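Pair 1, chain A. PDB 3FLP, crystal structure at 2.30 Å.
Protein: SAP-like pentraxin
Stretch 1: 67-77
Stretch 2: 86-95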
# COMPACT_ATOMS: atom_id res chain seq x y z
N TYR A 67 25.13 23.29 39.40
CA TYR A 67 26.11 24.34 39.38
C TYR A 67 27.27 23.81 38.57
O TYR A 67 27.38 22.60 38.36
CB TYR A 67 26.52 24.78 40.79
CG TYR A 67 27.40 23.85 41.58
CD1 TYR A 67 28.78 23.85 41.41
CD2 TYR A 67 26.86 23.01 42.55
CE1 TYR A 67 29.60 23.04 42.19
CE2 TYR A 67 27.66 22.20 43.33
CZ TYR A 67 29.03 22.22 43.15
OH TYR A 67 29.82 21.42 43.94
N VAL A 68 28.10 24.71 38.07
CA VAL A 68 29.23 24.33 37.25
C VAL A 68 30.51 24.58 38.04
O VAL A 68 30.71 25.68 38.55
CB VAL A 68 29.25 25.16 35.95
CG1 VAL A 68 30.39 24.73 35.06
CG2 VAL A 68 27.91 25.00 35.24
N LYS A 69 31.35 23.56 38.15
CA LYS A 69 32.62 23.69 38.87
C LYS A 69 33.56 24.61 38.10
O LYS A 69 33.32 24.94 36.94
CB LYS A 69 33.32 22.33 39.03
CG LYS A 69 32.50 21.21 39.63
CD LYS A 69 32.11 21.49 41.07
CE LYS A 69 33.29 21.41 42.03
NZ LYS A 69 32.84 21.72 43.44
N SER A 70 34.64 25.00 38.76
CA SER A 70 35.65 25.87 38.17
C SER A 70 36.19 25.34 36.84
O SER A 70 36.45 26.11 35.92
CB SER A 70 36.81 26.04 39.16
OG SER A 70 37.79 26.94 38.66
N ASP A 71 36.34 24.02 36.74
CA ASP A 71 36.86 23.41 35.51
C ASP A 71 35.79 23.19 34.44
O ASP A 71 36.06 22.58 33.41
CB ASP A 71 37.54 22.07 35.84
CG ASP A 71 36.59 21.06 36.47
OD1 ASP A 71 35.42 21.41 36.71
OD2 ASP A 71 37.02 19.91 36.72
N GLY A 72 34.58 23.69 34.69
CA GLY A 72 33.50 23.54 33.72
C GLY A 72 32.66 22.28 33.88
O GLY A 72 31.72 22.05 33.12
N THR A 73 32.99 21.47 34.88
CA THR A 73 32.28 20.22 35.16
C THR A 73 30.89 20.44 35.74
O THR A 73 30.69 21.28 36.62
CB THR A 73 33.09 19.35 36.15
OG1 THR A 73 34.26 18.86 35.50
CG2 THR A 73 32.27 18.18 36.64
N LEU A 74 29.92 19.68 35.24
CA LEU A 74 28.54 19.79 35.72
C LEU A 74 28.34 19.02 37.02
O LEU A 74 28.78 17.89 37.16
CB LEU A 74 27.56 19.24 34.69
CG LEU A 74 26.09 19.20 35.13
CD1 LEU A 74 25.57 20.62 35.36
CD2 LEU A 74 25.26 18.49 34.08
N ASN A 75 27.69 19.67 37.98
CA ASN A 75 27.38 19.04 39.26
C ASN A 75 25.87 19.09 39.47
O ASN A 75 25.27 20.16 39.43
CB ASN A 75 28.11 19.75 40.40
CG ASN A 75 29.32 18.99 40.88
OD1 ASN A 75 30.22 18.65 40.10
ND2 ASN A 75 29.36 18.70 42.18
N LEU A 76 25.26 17.93 39.67
CA LEU A 76 23.82 17.87 39.87
C LEU A 76 23.52 17.51 41.31
O LEU A 76 24.05 16.54 41.86
CB LEU A 76 23.20 16.84 38.92
CG LEU A 76 23.39 17.13 37.43
CD1 LEU A 76 22.91 15.95 36.60
CD2 LEU A 76 22.63 18.42 37.06
N GLY A 77 22.65 18.31 41.93
CA GLY A 77 22.31 18.07 43.31
C GLY A 77 20.86 17.71 43.56
O GLY A 77 19.97 18.02 42.77
N LYS A 86 22.85 16.74 48.14
CA LYS A 86 23.75 15.67 47.73
C LYS A 86 24.13 15.95 46.28
O LYS A 86 23.27 16.11 45.41
CB LYS A 86 23.05 14.31 47.84
CG LYS A 86 22.36 14.05 49.18
CD LYS A 86 23.35 14.11 50.33
CE LYS A 86 22.66 13.79 51.66
NZ LYS A 86 23.63 13.82 52.79
N TYR A 87 25.43 16.01 46.02
CA TYR A 87 25.92 16.30 44.68
C TYR A 87 26.65 15.14 44.01
O TYR A 87 27.40 14.41 44.65
CB TYR A 87 26.85 17.53 44.71
CG TYR A 87 26.12 18.83 44.95
CD1 TYR A 87 25.36 19.42 43.94
CD2 TYR A 87 26.17 19.47 46.19
CE1 TYR A 87 24.67 20.60 44.16
CE2 TYR A 87 25.48 20.66 46.42
CZ TYR A 87 24.73 21.21 45.40
OH TYR A 87 24.03 22.38 45.61
N ILE A 88 26.42 15.00 42.71
CA ILE A 88 27.08 13.98 41.91
C ILE A 88 27.61 14.71 40.69
O ILE A 88 26.86 15.39 39.98
CB ILE A 88 26.10 12.88 41.45
CG1 ILE A 88 25.61 12.08 42.67
CG2 ILE A 88 26.80 11.96 40.45
CD1 ILE A 88 24.64 10.98 42.34
N SER A 89 28.91 14.58 40.44
CA SER A 89 29.49 15.26 39.30
C SER A 89 29.34 14.45 38.02
O SER A 89 29.35 13.22 38.03
CB SER A 89 30.96 15.62 39.56
OG SER A 89 31.74 14.47 39.80
N CYS A 90 29.15 15.17 36.91
CA CYS A 90 28.98 14.55 35.61
C CYS A 90 30.20 14.84 34.74
O CYS A 90 30.69 15.97 34.68
CB CYS A 90 27.73 15.11 34.92
SG CYS A 90 26.12 14.60 35.62
N PRO A 91 30.70 13.81 34.03
CA PRO A 91 31.88 13.95 33.16
C PRO A 91 31.55 14.69 31.86
O PRO A 91 31.71 14.14 30.77
CB PRO A 91 32.28 12.51 32.90
CG PRO A 91 30.94 11.84 32.78
CD PRO A 91 30.14 12.45 33.93
N ILE A 92 31.09 15.93 31.98
CA ILE A 92 30.76 16.72 30.81
C ILE A 92 31.02 18.19 31.08
O ILE A 92 30.64 18.71 32.13
CB ILE A 92 29.28 16.52 30.37
CG1 ILE A 92 29.00 17.30 29.08
CG2 ILE A 92 28.33 16.97 31.47
CD1 ILE A 92 27.63 17.02 28.48
N GLU A 93 31.69 18.86 30.15
CA GLU A 93 31.99 20.27 30.32
C GLU A 93 30.78 21.09 29.90
O GLU A 93 30.25 20.92 28.81
CB GLU A 93 33.21 20.67 29.50
CG GLU A 93 33.53 22.15 29.63
CD GLU A 93 34.98 22.46 29.33
OE1 GLU A 93 35.50 22.00 28.29
OE2 GLU A 93 35.61 23.18 30.14
N ILE A 94 30.34 21.98 30.78
CA ILE A 94 29.18 22.81 30.51
C ILE A 94 29.53 24.15 29.89
O ILE A 94 30.40 24.87 30.37
CB ILE A 94 28.36 23.09 31.81
CG1 ILE A 94 27.74 21.80 32.35
CG2 ILE A 94 27.28 24.14 31.53
CD1 ILE A 94 26.69 21.18 31.42
N GLU A 95 28.85 24.47 28.80
CA GLU A 95 29.03 25.75 28.13
C GLU A 95 27.72 26.48 28.37
O GLU A 95 26.68 26.05 27.86
CB GLU A 95 29.26 25.57 26.63
CG GLU A 95 30.59 24.91 26.27
CD GLU A 95 31.78 25.57 26.96
OE1 GLU A 95 31.86 26.82 26.94
OE2 GLU A 95 32.63 24.83 27.50

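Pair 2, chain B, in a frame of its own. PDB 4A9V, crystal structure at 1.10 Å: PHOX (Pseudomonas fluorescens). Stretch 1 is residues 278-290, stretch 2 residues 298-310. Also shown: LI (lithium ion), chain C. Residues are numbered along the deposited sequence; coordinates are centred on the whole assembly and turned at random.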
# COMPACT_ATOMS: atom_id res chain seq x y z
N ALA B 278 15.57 -1.20 2.52
CA ALA B 278 16.69 -2.03 2.91
C ALA B 278 17.96 -1.22 2.67
O ALA B 278 17.90 -0.04 2.31
CB ALA B 278 16.70 -3.32 2.09
N GLU B 279 19.11 -1.85 2.86
CA GLU B 279 20.38 -1.16 2.73
C GLU B 279 21.36 -2.12 2.10
O GLU B 279 21.41 -3.30 2.46
CB GLU B 279 20.86 -0.72 4.12
CG GLU B 279 22.11 0.16 4.15
CD GLU B 279 22.45 0.71 5.53
OE1 GLU B 279 21.70 0.49 6.51
OE2 GLU B 279 23.43 1.48 5.63
N THR B 280 22.14 -1.64 1.13
CA THR B 280 23.23 -2.45 0.57
C THR B 280 24.33 -2.66 1.61
O THR B 280 24.41 -1.95 2.61
CB THR B 280 23.86 -1.78 -0.66
OG1 THR B 280 24.57 -0.62 -0.24
CG2 THR B 280 22.82 -1.41 -1.70
N ASP B 281 25.20 -3.63 1.36
CA ASP B 281 26.31 -3.86 2.27
C ASP B 281 27.20 -2.62 2.37
O ASP B 281 27.76 -2.34 3.43
CB ASP B 281 27.14 -5.06 1.82
CG ASP B 281 26.46 -6.39 2.11
OD1 ASP B 281 25.31 -6.42 2.60
OD2 ASP B 281 27.12 -7.42 1.89
N ASP B 282 27.32 -1.85 1.29
CA ASP B 282 28.11 -0.64 1.33
C ASP B 282 27.32 0.62 1.70
O ASP B 282 27.88 1.71 1.75
CB ASP B 282 28.92 -0.44 0.04
CG ASP B 282 28.08 -0.06 -1.18
OD1 ASP B 282 26.84 0.01 -1.08
OD2 ASP B 282 28.67 0.10 -2.26
N GLY B 283 26.10 0.43 2.20
CA GLY B 283 25.43 1.47 2.96
C GLY B 283 24.44 2.34 2.19
O GLY B 283 23.97 3.35 2.72
N ARG B 284 24.13 1.98 0.95
CA ARG B 284 23.18 2.74 0.15
C ARG B 284 21.76 2.28 0.40
O ARG B 284 21.52 1.14 0.78
CB ARG B 284 23.54 2.60 -1.33
CG ARG B 284 24.92 3.18 -1.63
CD ARG B 284 25.36 2.98 -3.07
NE ARG B 284 25.51 1.58 -3.43
CZ ARG B 284 25.06 1.10 -4.59
NH1 ARG B 284 24.39 1.89 -5.42
NH2 ARG B 284 25.25 -0.17 -4.91
N ALA B 285 20.81 3.19 0.20
CA ALA B 285 19.40 2.86 0.40
C ALA B 285 18.87 2.01 -0.75
O ALA B 285 19.19 2.25 -1.91
CB ALA B 285 18.58 4.13 0.54
N VAL B 286 18.01 1.07 -0.40
CA VAL B 286 17.30 0.23 -1.35
C VAL B 286 15.81 0.32 -1.05
O VAL B 286 15.40 0.29 0.11
CB VAL B 286 17.78 -1.24 -1.24
CG1 VAL B 286 17.02 -2.14 -2.19
CG2 VAL B 286 19.29 -1.32 -1.49
N VAL B 287 15.02 0.49 -2.10
CA VAL B 287 13.57 0.55 -1.96
C VAL B 287 12.93 -0.43 -2.95
O VAL B 287 13.02 -0.24 -4.16
CB VAL B 287 13.02 1.97 -2.23
CG1 VAL B 287 11.54 2.02 -1.89
CG2 VAL B 287 13.81 3.02 -1.46
N TYR B 288 12.35 -1.51 -2.43
CA TYR B 288 11.61 -2.47 -3.27
C TYR B 288 10.16 -2.02 -3.41
O TYR B 288 9.55 -1.58 -2.43
CB TYR B 288 11.65 -3.88 -2.66
CG TYR B 288 13.03 -4.49 -2.59
CD1 TYR B 288 13.61 -5.06 -3.70
CD2 TYR B 288 13.71 -4.59 -1.38
CE1 TYR B 288 14.85 -5.68 -3.63
CE2 TYR B 288 14.95 -5.20 -1.29
CZ TYR B 288 15.51 -5.77 -2.42
OH TYR B 288 16.73 -6.39 -2.36
N MET B 289 9.60 -2.13 -4.61
CA MET B 289 8.31 -1.53 -4.93
C MET B 289 7.50 -2.42 -5.88
O MET B 289 7.97 -2.74 -6.97
CB MET B 289 8.51 -0.18 -5.61
CG MET B 289 9.13 0.87 -4.71
SD MET B 289 9.50 2.40 -5.57
CE MET B 289 10.91 1.89 -6.56
N GLY B 290 6.24 -2.64 -5.55
CA GLY B 290 5.32 -3.34 -6.44
C GLY B 290 4.41 -2.37 -7.19
O GLY B 290 4.07 -1.30 -6.67
N ILE B 298 7.56 -5.83 -10.62
CA ILE B 298 8.22 -5.52 -9.35
C ILE B 298 9.52 -4.77 -9.64
O ILE B 298 10.29 -5.16 -10.51
CB ILE B 298 8.51 -6.81 -8.57
CG1 ILE B 298 7.20 -7.51 -8.18
CG2 ILE B 298 9.35 -6.51 -7.33
CD1 ILE B 298 7.37 -8.93 -7.70
N TYR B 299 9.73 -3.69 -8.88
CA TYR B 299 10.83 -2.75 -9.10
C TYR B 299 11.73 -2.64 -7.86
O TYR B 299 11.35 -3.03 -6.75
CB TYR B 299 10.28 -1.36 -9.45
CG TYR B 299 9.47 -1.30 -10.72
CD1 TYR B 299 8.13 -1.70 -10.74
CD2 TYR B 299 10.00 -0.75 -11.88
CE1 TYR B 299 7.37 -1.61 -11.89
CE2 TYR B 299 9.23 -0.63 -13.03
CZ TYR B 299 7.93 -1.06 -13.03
OH TYR B 299 7.21 -0.93 -14.19
N LYS B 300 12.90 -2.05 -8.05
CA LYS B 300 13.89 -1.87 -6.99
C LYS B 300 14.69 -0.61 -7.30
O LYS B 300 15.29 -0.50 -8.36
CB LYS B 300 14.82 -3.08 -6.94
CG LYS B 300 15.98 -2.99 -5.97
CD LYS B 300 16.98 -4.10 -6.30
CE LYS B 300 18.14 -4.17 -5.33
NZ LYS B 300 19.12 -5.20 -5.78
N PHE B 301 14.73 0.32 -6.35
CA PHE B 301 15.56 1.51 -6.48
C PHE B 301 16.75 1.37 -5.54
O PHE B 301 16.60 0.96 -4.39
CB PHE B 301 14.76 2.75 -6.11
CG PHE B 301 15.57 4.02 -6.11
CD1 PHE B 301 15.86 4.68 -7.30
CD2 PHE B 301 16.07 4.54 -4.93
CE1 PHE B 301 16.64 5.81 -7.30
CE2 PHE B 301 16.81 5.70 -4.93
CZ PHE B 301 17.10 6.34 -6.12
N VAL B 302 17.93 1.73 -6.03
CA VAL B 302 19.13 1.77 -5.20
C VAL B 302 19.76 3.15 -5.29
O VAL B 302 20.03 3.65 -6.38
CB VAL B 302 20.17 0.72 -5.65
CG1 VAL B 302 21.37 0.75 -4.72
CG2 VAL B 302 19.53 -0.67 -5.70
N SER B 303 19.93 3.81 -4.15
CA SER B 303 20.43 5.18 -4.15
C SER B 303 21.87 5.26 -4.63
O SER B 303 22.65 4.32 -4.48
CB SER B 303 20.28 5.84 -2.78
OG SER B 303 21.13 5.26 -1.81
N ARG B 304 22.24 6.43 -5.12
CA ARG B 304 23.62 6.75 -5.44
C ARG B 304 24.46 6.86 -4.18
O ARG B 304 25.56 6.33 -4.11
CB ARG B 304 23.68 8.06 -6.21
CG ARG B 304 25.08 8.52 -6.61
CD ARG B 304 25.08 9.96 -7.11
NE ARG B 304 24.71 10.88 -6.03
CZ ARG B 304 24.40 12.15 -6.21
NH1 ARG B 304 24.31 12.67 -7.43
NH2 ARG B 304 24.09 12.90 -5.16
N ASP B 305 23.94 7.59 -3.19
CA ASP B 305 24.69 7.95 -2.01
C ASP B 305 24.46 6.95 -0.88
O ASP B 305 23.39 6.35 -0.75
CB ASP B 305 24.28 9.35 -1.54
CG ASP B 305 24.42 10.38 -2.64
OD1 ASP B 305 25.42 10.34 -3.38
OD2 ASP B 305 23.53 11.26 -2.74
N LYS B 306 25.46 6.83 -0.02
CA LYS B 306 25.31 6.12 1.23
C LYS B 306 24.37 6.88 2.15
O LYS B 306 24.40 8.12 2.21
CB LYS B 306 26.67 5.92 1.90
CG LYS B 306 27.61 5.02 1.11
CD LYS B 306 28.96 4.91 1.78
CE LYS B 306 29.89 4.00 0.99
NZ LYS B 306 29.44 3.78 -0.41
N ILE B 307 23.58 6.14 2.92
CA ILE B 307 22.80 6.72 3.99
C ILE B 307 23.75 7.28 5.04
O ILE B 307 24.65 6.59 5.52
CB ILE B 307 21.90 5.67 4.65
CG1 ILE B 307 20.94 5.06 3.64
CG2 ILE B 307 21.17 6.26 5.84
CD1 ILE B 307 20.30 3.77 4.11
N ASN B 308 23.50 8.53 5.43
CA ASN B 308 24.21 9.12 6.55
C ASN B 308 23.38 8.91 7.82
O ASN B 308 22.40 9.60 8.06
CB ASN B 308 24.41 10.62 6.30
CG ASN B 308 25.32 11.26 7.32
OD1 ASN B 308 25.34 10.85 8.48
ND2 ASN B 308 26.06 12.27 6.90
N HIS B 309 23.70 7.86 8.56
CA HIS B 309 22.86 7.46 9.69
C HIS B 309 22.90 8.47 10.81
O HIS B 309 21.88 8.70 11.47
CB HIS B 309 23.25 6.08 10.20
CG HIS B 309 22.82 4.97 9.29
ND1 HIS B 309 21.54 4.55 9.19
CD2 HIS B 309 23.54 4.25 8.34
CE1 HIS B 309 21.46 3.57 8.28
NE2 HIS B 309 22.68 3.40 7.75
N ARG B 310 24.05 9.11 11.03
CA ARG B 310 24.24 9.96 12.21
C ARG B 310 23.68 11.36 12.02
O ARG B 310 23.50 12.09 12.99
CB ARG B 310 25.72 10.04 12.57
CG ARG B 310 26.21 8.77 13.21
CD ARG B 310 27.73 8.70 13.24
NE ARG B 310 28.19 7.49 13.89
CZ ARG B 310 28.20 6.28 13.34
NH1 ARG B 310 27.91 6.12 12.06
NH2 ARG B 310 28.54 5.24 14.08
LI LI C . 23.32 -0.47 6.18
O HOH W 1 24.18 -2.72 5.33
O HOH W 2 25.20 3.92 5.23
O HOH W 3 18.05 -7.66 -4.55
O HOH W 4 24.87 0.40 7.95

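Where do the two contacts differ most sharply? They part at the corner of the second stretch, where Cys A90 in pair 1 matches Ser B303 in pair 2. In pair 1 the backbone itself closes the gap: Leu A74 N donates to Ile A92 O, a weak bond of 3.3 Å. In pair 2 the matching carbonyl, Asp B305 O, lies 4.2 Å from Ala B285 N, and the serine hydroxyl bridges the two. Ala B285 N donates to Ser B303 OG at 2.9 Å, and Ser B303 OG in turn donates to Asp B305 O at 2.7 Å, so one side chain relays the link that pair 1 makes directly. Cys A90 instead packs its sulfur against Leu A76, with SG 3.6 Å from CD1, and is bonded covalently to a group elsewhere in the structure.

What geometry do they share? Each has a type I turn, Lys A69 to Gly A72 or Thr B280 to Gly B283, leading into a strand that runs antiparallel to the strand of the second stretch, which then turns a corner. Fourteen central residues superpose with an RMSD of 0.8 Å. The turn ends in a glycine in both, Gly A72 matching Gly B283 within 0.3 Å, and the positive phi of each, 90° and 97°, would jam a CB against the preceding carbonyl. That glycine's carbonyl receives the same bond beyond the corner: Ile A94 N to Gly A72 O is 2.7 Å, Ile B307 N to Gly B283 O 2.8 Å. Farther along, Leu A76 and Ile A88 exchange two backbone bonds, as do Val B287 and Phe B301.

How is the apolar space beside the corner filled? Ile A94 and Ile B307 place their side-chain centres within 0.4 Å of each other, both pointing CA-to-CB toward the first stretch. Leu A74 brings CB to 3.5 Å from Ile A94 CG1, while Ala B285, which ends at CB, has that atom 4.0 Å from Ile B307 CD1. Val A68 CG2 meets Ile A94 CG2 at 3.9 Å. Its counterpart, Glu B279, also lies against the isoleucine, CD to CD1 at 4.0 Å, but its carboxylate accepts a nearly straight 3.0 Å bond at OE2 from His B309 NE2 and binds lithium through OE1 and OE2 at 1.9 and 2.0 Å.

What fills the space around Gly A77 and Tyr A87, and what replaces it in pair 2? In pair 1, Gly A77 leaves room for Tyr A87: a CB there would come 2.4 Å from Tyr A87 CE1. The Tyr A87 ring receives the edge of Tyr A67 on its face, with centroids 5.0 Å apart. In pair 2 both matching positions carry large side chains, Tyr B288 in place of the glycine and Lys B300 in place of the tyrosine, and Tyr B288 CE1 approaches Lys B300 CG at 3.7 Å. Nearer the turn, Thr A73 CG2 sits 3.3 Å from Cys A90 O, where the longer Arg B284 donates from NH1 to Ser B303 O at 3.1 Å.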